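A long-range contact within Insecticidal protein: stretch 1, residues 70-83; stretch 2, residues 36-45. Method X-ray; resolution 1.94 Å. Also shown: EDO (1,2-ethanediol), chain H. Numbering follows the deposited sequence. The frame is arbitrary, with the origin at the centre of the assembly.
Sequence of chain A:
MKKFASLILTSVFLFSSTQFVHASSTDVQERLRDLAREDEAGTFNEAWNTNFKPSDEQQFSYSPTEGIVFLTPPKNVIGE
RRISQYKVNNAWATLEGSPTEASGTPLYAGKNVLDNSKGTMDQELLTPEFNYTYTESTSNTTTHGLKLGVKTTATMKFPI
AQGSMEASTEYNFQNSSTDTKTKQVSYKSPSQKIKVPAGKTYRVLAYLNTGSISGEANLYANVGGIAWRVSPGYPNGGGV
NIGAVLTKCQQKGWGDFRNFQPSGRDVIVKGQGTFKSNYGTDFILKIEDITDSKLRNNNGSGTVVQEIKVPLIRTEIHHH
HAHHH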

# COMPACT_ATOMS: atom_id res chain seq x y z
N PHE A 70 29.31 -19.56 32.64
CA PHE A 70 27.88 -19.40 32.85
C PHE A 70 27.43 -18.01 32.44
O PHE A 70 28.16 -17.02 32.63
CB PHE A 70 27.50 -19.69 34.30
CG PHE A 70 27.26 -21.14 34.58
CD1 PHE A 70 26.00 -21.70 34.43
CD2 PHE A 70 28.31 -21.97 34.97
CE1 PHE A 70 25.77 -23.04 34.68
CE2 PHE A 70 28.09 -23.31 35.21
CZ PHE A 70 26.82 -23.85 35.06
N LEU A 71 26.23 -17.94 31.86
CA LEU A 71 25.57 -16.68 31.55
C LEU A 71 24.22 -16.72 32.24
O LEU A 71 23.38 -17.57 31.93
CB LEU A 71 25.42 -16.47 30.04
CG LEU A 71 24.67 -15.21 29.55
CD1 LEU A 71 25.18 -13.97 30.24
CD2 LEU A 71 24.76 -15.07 28.00
N THR A 72 24.03 -15.84 33.22
CA THR A 72 22.81 -15.76 34.02
C THR A 72 22.33 -14.32 33.96
O THR A 72 22.77 -13.48 34.75
CB THR A 72 23.05 -16.18 35.47
OG1 THR A 72 23.95 -17.30 35.51
CG2 THR A 72 21.73 -16.55 36.16
N PRO A 73 21.45 -13.99 33.01
CA PRO A 73 20.89 -12.62 32.97
C PRO A 73 20.09 -12.33 34.22
O PRO A 73 19.22 -13.12 34.62
CB PRO A 73 20.01 -12.64 31.70
CG PRO A 73 20.55 -13.81 30.86
CD PRO A 73 20.99 -14.83 31.90
N PRO A 74 20.36 -11.21 34.88
CA PRO A 74 19.63 -10.87 36.11
C PRO A 74 18.23 -10.35 35.83
O PRO A 74 17.89 -9.96 34.71
CB PRO A 74 20.51 -9.78 36.73
CG PRO A 74 21.17 -9.14 35.58
CD PRO A 74 21.37 -10.20 34.53
N LYS A 75 17.39 -10.36 36.88
CA LYS A 75 16.02 -9.88 36.75
C LYS A 75 15.99 -8.46 36.21
O LYS A 75 15.05 -8.05 35.54
CB LYS A 75 15.30 -9.90 38.10
CG LYS A 75 15.39 -11.21 38.85
CD LYS A 75 14.97 -12.38 38.00
CE LYS A 75 15.28 -13.69 38.72
NZ LYS A 75 14.71 -13.71 40.10
N ASN A 76 17.05 -7.72 36.50
CA ASN A 76 17.23 -6.35 36.05
C ASN A 76 16.99 -6.16 34.55
O ASN A 76 16.55 -5.09 34.11
CB ASN A 76 18.65 -5.95 36.40
CG ASN A 76 18.84 -4.54 36.24
OD1 ASN A 76 17.95 -3.77 36.62
ND2 ASN A 76 19.95 -4.14 35.64
N VAL A 77 17.38 -7.13 33.73
CA VAL A 77 17.34 -6.97 32.28
C VAL A 77 16.41 -7.93 31.58
O VAL A 77 16.25 -7.81 30.36
CB VAL A 77 18.75 -7.08 31.65
CG1 VAL A 77 19.74 -6.11 32.28
CG2 VAL A 77 19.25 -8.50 31.72
N ILE A 78 15.80 -8.89 32.25
CA ILE A 78 15.12 -9.93 31.47
C ILE A 78 13.69 -9.50 31.15
O ILE A 78 13.13 -8.59 31.76
CB ILE A 78 15.14 -11.31 32.16
CG1 ILE A 78 14.52 -11.24 33.56
CG2 ILE A 78 16.57 -11.87 32.20
CD1 ILE A 78 14.57 -12.58 34.28
N GLY A 79 13.13 -10.18 30.14
CA GLY A 79 11.74 -9.95 29.74
C GLY A 79 11.52 -8.54 29.25
O GLY A 79 12.29 -8.00 28.45
N GLU A 80 10.44 -7.92 29.75
CA GLU A 80 10.10 -6.55 29.38
C GLU A 80 11.25 -5.57 29.61
O GLU A 80 11.36 -4.56 28.90
CB GLU A 80 8.86 -6.13 30.18
CG GLU A 80 8.37 -4.72 29.94
CD GLU A 80 7.34 -4.31 31.00
OE1 GLU A 80 6.24 -4.91 31.03
OE2 GLU A 80 7.63 -3.40 31.80
N ARG A 81 12.11 -5.83 30.59
CA ARG A 81 13.19 -4.88 30.87
C ARG A 81 14.38 -5.00 29.91
O ARG A 81 15.36 -4.28 30.11
CB ARG A 81 13.66 -5.03 32.32
CG ARG A 81 12.64 -4.38 33.29
CD ARG A 81 12.98 -4.58 34.73
NE ARG A 81 14.15 -3.85 35.20
CZ ARG A 81 14.18 -2.59 35.63
NH1 ARG A 81 15.31 -2.07 36.09
NH2 ARG A 81 13.09 -1.83 35.60
N ARG A 82 14.29 -5.82 28.87
CA ARG A 82 15.30 -5.77 27.81
C ARG A 82 15.25 -4.47 27.03
O ARG A 82 16.24 -4.09 26.39
CB ARG A 82 15.11 -6.95 26.85
CG ARG A 82 15.49 -8.31 27.39
CD ARG A 82 17.02 -8.41 27.50
NE ARG A 82 17.45 -9.74 27.93
CZ ARG A 82 18.72 -10.05 28.19
NH1 ARG A 82 19.67 -9.12 28.07
NH2 ARG A 82 19.04 -11.28 28.55
N ILE A 83 14.11 -3.77 27.03
CA ILE A 83 13.96 -2.53 26.29
C ILE A 83 13.30 -1.48 27.17
O ILE A 83 12.32 -1.77 27.87
CB ILE A 83 13.13 -2.73 25.00
CG1 ILE A 83 13.86 -3.69 24.05
CG2 ILE A 83 12.88 -1.39 24.32
CD1 ILE A 83 15.08 -3.06 23.40
C1 EDO H . 27.23 -2.18 22.33
O1 EDO H . 27.13 -3.61 22.26
C2 EDO H . 26.82 -1.57 21.00
O2 EDO H . 27.44 -0.28 20.90
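Stretch 2 (36-45) AREDEAGTFN

Stretch 2 is helical throughout, residues 36-45, and forms part of a longer helix that begins earlier in the chain and continues beyond it. Its backbone bonds follow the i to i+4 pattern, for example Ala41 N to Arg37 O at 3.0 Å and Asn45 N to Ala41 O at 2.9 Å. Stretch 1 starts as the end of a strand, passes through a loop and makes a short 3-10 segment at residues 80-82. The two run in opposite order. The start of stretch 1 lies by the later part of the helix, and its end lies by Ala36. The CA of Leu71 is 8.4 Å from the CA of Ala41, whereas the CA of Arg82 is 6.3 Å from the CA of Ala36. Together the stretches bury 428 Å² of surface.

Phe70 does not reach the helix. The CA-to-CB bond of Leu71 points toward it, with chi1 in t and chi2 in p. Leu71 CD1 packs on Phe44 CE2 at 3.7 Å, an apolar contact between side chains. Leu71 CD2 lies 4.5 Å from Ala41 CA, at the limit of contact. The CA-to-CB bond of Thr72 points away, as expected for the next residue in an extended chain.

The CA-to-CB bond of Pro73 points sideways relative to the helix. Pro73 CG is 3.6 Å from Glu40 OE1. The chain then leaves the helix, and residues 74-76 make no contact with it. Val77 turns back, and Val77 CG2 comes within 4.2 Å of Glu40 OE2. The carboxylate of Glu40 thus has apolar carbons of Pro73 and Val77 nearby. The turn before Val77 is held by a backbone bond from Val77 N to Pro74 O, 3.0 Å.

Gly79 has a positive phi of 63°, which by itself favours glycine. Gly79 CA lies 4.2 Å from Arg37 NH2, near the plane of the guanidinium and at its edge. Glu80 and Arg81 make no contact with the helix. The side chain of Arg81 instead bonds back to its own stretch, with Arg81 NE 2.9 Å from Asn76 O.

Arg82 has the largest area covered by the other stretch. A backbone bond from Arg82 N to Gly79 O, 3.0 Å, supports the 3-10 segment. The CA-to-CB bond of Arg82 points toward the helix, and its guanidinium meets Glu40 in a salt bridge. Two hydrogen bonds join them: NH1 of Arg82 to OE2 of Glu40 at 2.7 Å, and NH2 of Arg82 to OE1 of Glu40 at 2.8 Å. Both carboxylate oxygens are therefore engaged. Glu40 reaches out with chi1 and chi2 both in t. Arg37 CG covers one face of the Arg82 guanidinium, 3.6 Å from Arg82 NE. The two like charges are close, with Arg82 NE 4.0 Å from Arg37 NE. Ala36 packs beside the same arginine, with Ala36 CB 4.0 Å from Arg82 CD and 3.9 Å from Arg82 O. Ile83 stays just beyond contact distance.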

# COMPACT_ATOMS: atom_id res chain seq x y z
N ALA A 36 18.49 -7.16 21.90
CA ALA A 36 19.32 -7.02 23.11
C ALA A 36 19.96 -8.35 23.50
O ALA A 36 21.14 -8.40 23.85
CB ALA A 36 18.49 -6.46 24.27
N ARG A 37 19.19 -9.45 23.44
CA ARG A 37 19.74 -10.76 23.77
C ARG A 37 20.86 -11.16 22.80
O ARG A 37 21.82 -11.83 23.20
CB ARG A 37 18.63 -11.82 23.77
CG ARG A 37 17.54 -11.57 24.82
CD ARG A 37 16.35 -12.51 24.64
NE ARG A 37 15.29 -12.16 25.57
CZ ARG A 37 14.02 -11.91 25.22
NH1 ARG A 37 13.64 -12.01 23.95
NH2 ARG A 37 13.14 -11.59 26.17
N GLU A 38 20.74 -10.79 21.52
CA GLU A 38 21.78 -11.14 20.54
C GLU A 38 23.09 -10.45 20.88
O GLU A 38 24.16 -11.08 20.87
CB GLU A 38 21.36 -10.77 19.11
CG GLU A 38 20.12 -11.46 18.63
CD GLU A 38 20.39 -12.84 18.09
OE1 GLU A 38 21.58 -13.23 18.02
OE2 GLU A 38 19.42 -13.53 17.71
N ASP A 39 23.04 -9.15 21.16
CA ASP A 39 24.24 -8.40 21.50
C ASP A 39 24.88 -8.96 22.77
O ASP A 39 26.10 -9.13 22.83
CB ASP A 39 23.89 -6.93 21.68
CG ASP A 39 25.12 -6.05 21.93
OD1 ASP A 39 26.25 -6.41 21.55
OD2 ASP A 39 24.93 -4.96 22.50
N GLU A 40 24.06 -9.26 23.77
CA GLU A 40 24.55 -9.87 25.01
C GLU A 40 25.33 -11.15 24.73
O GLU A 40 26.51 -11.25 25.06
CB GLU A 40 23.36 -10.15 25.93
CG GLU A 40 23.70 -10.69 27.33
CD GLU A 40 22.45 -10.78 28.19
OE1 GLU A 40 21.72 -11.80 28.09
OE2 GLU A 40 22.17 -9.82 28.93
N ALA A 41 24.68 -12.13 24.11
CA ALA A 41 25.33 -13.41 23.86
C ALA A 41 26.53 -13.27 22.94
O ALA A 41 27.60 -13.81 23.21
CB ALA A 41 24.32 -14.41 23.29
N GLY A 42 26.36 -12.55 21.82
CA GLY A 42 27.46 -12.42 20.87
C GLY A 42 28.70 -11.79 21.47
O GLY A 42 29.83 -12.22 21.20
N THR A 43 28.52 -10.76 22.30
CA THR A 43 29.67 -10.06 22.88
C THR A 43 30.43 -10.95 23.86
O THR A 43 31.67 -10.95 23.87
CB THR A 43 29.18 -8.78 23.55
OG1 THR A 43 28.63 -7.89 22.55
CG2 THR A 43 30.32 -8.07 24.26
N PHE A 44 29.72 -11.71 24.71
CA PHE A 44 30.39 -12.66 25.58
C PHE A 44 31.06 -13.78 24.78
O PHE A 44 32.12 -14.28 25.17
CB PHE A 44 29.41 -13.27 26.58
CG PHE A 44 29.08 -12.35 27.72
CD1 PHE A 44 30.09 -11.73 28.44
CD2 PHE A 44 27.76 -12.11 28.07
CE1 PHE A 44 29.79 -10.87 29.49
CE2 PHE A 44 27.46 -11.25 29.11
CZ PHE A 44 28.46 -10.63 29.82
N ASN A 45 30.45 -14.17 23.67
CA ASN A 45 31.07 -15.21 22.84
C ASN A 45 32.40 -14.75 22.28
O ASN A 45 33.32 -15.56 22.16
CB ASN A 45 30.12 -15.63 21.73
CG ASN A 45 28.99 -16.47 22.24
OD1 ASN A 45 29.01 -16.93 23.39
ND2 ASN A 45 27.99 -16.70 21.39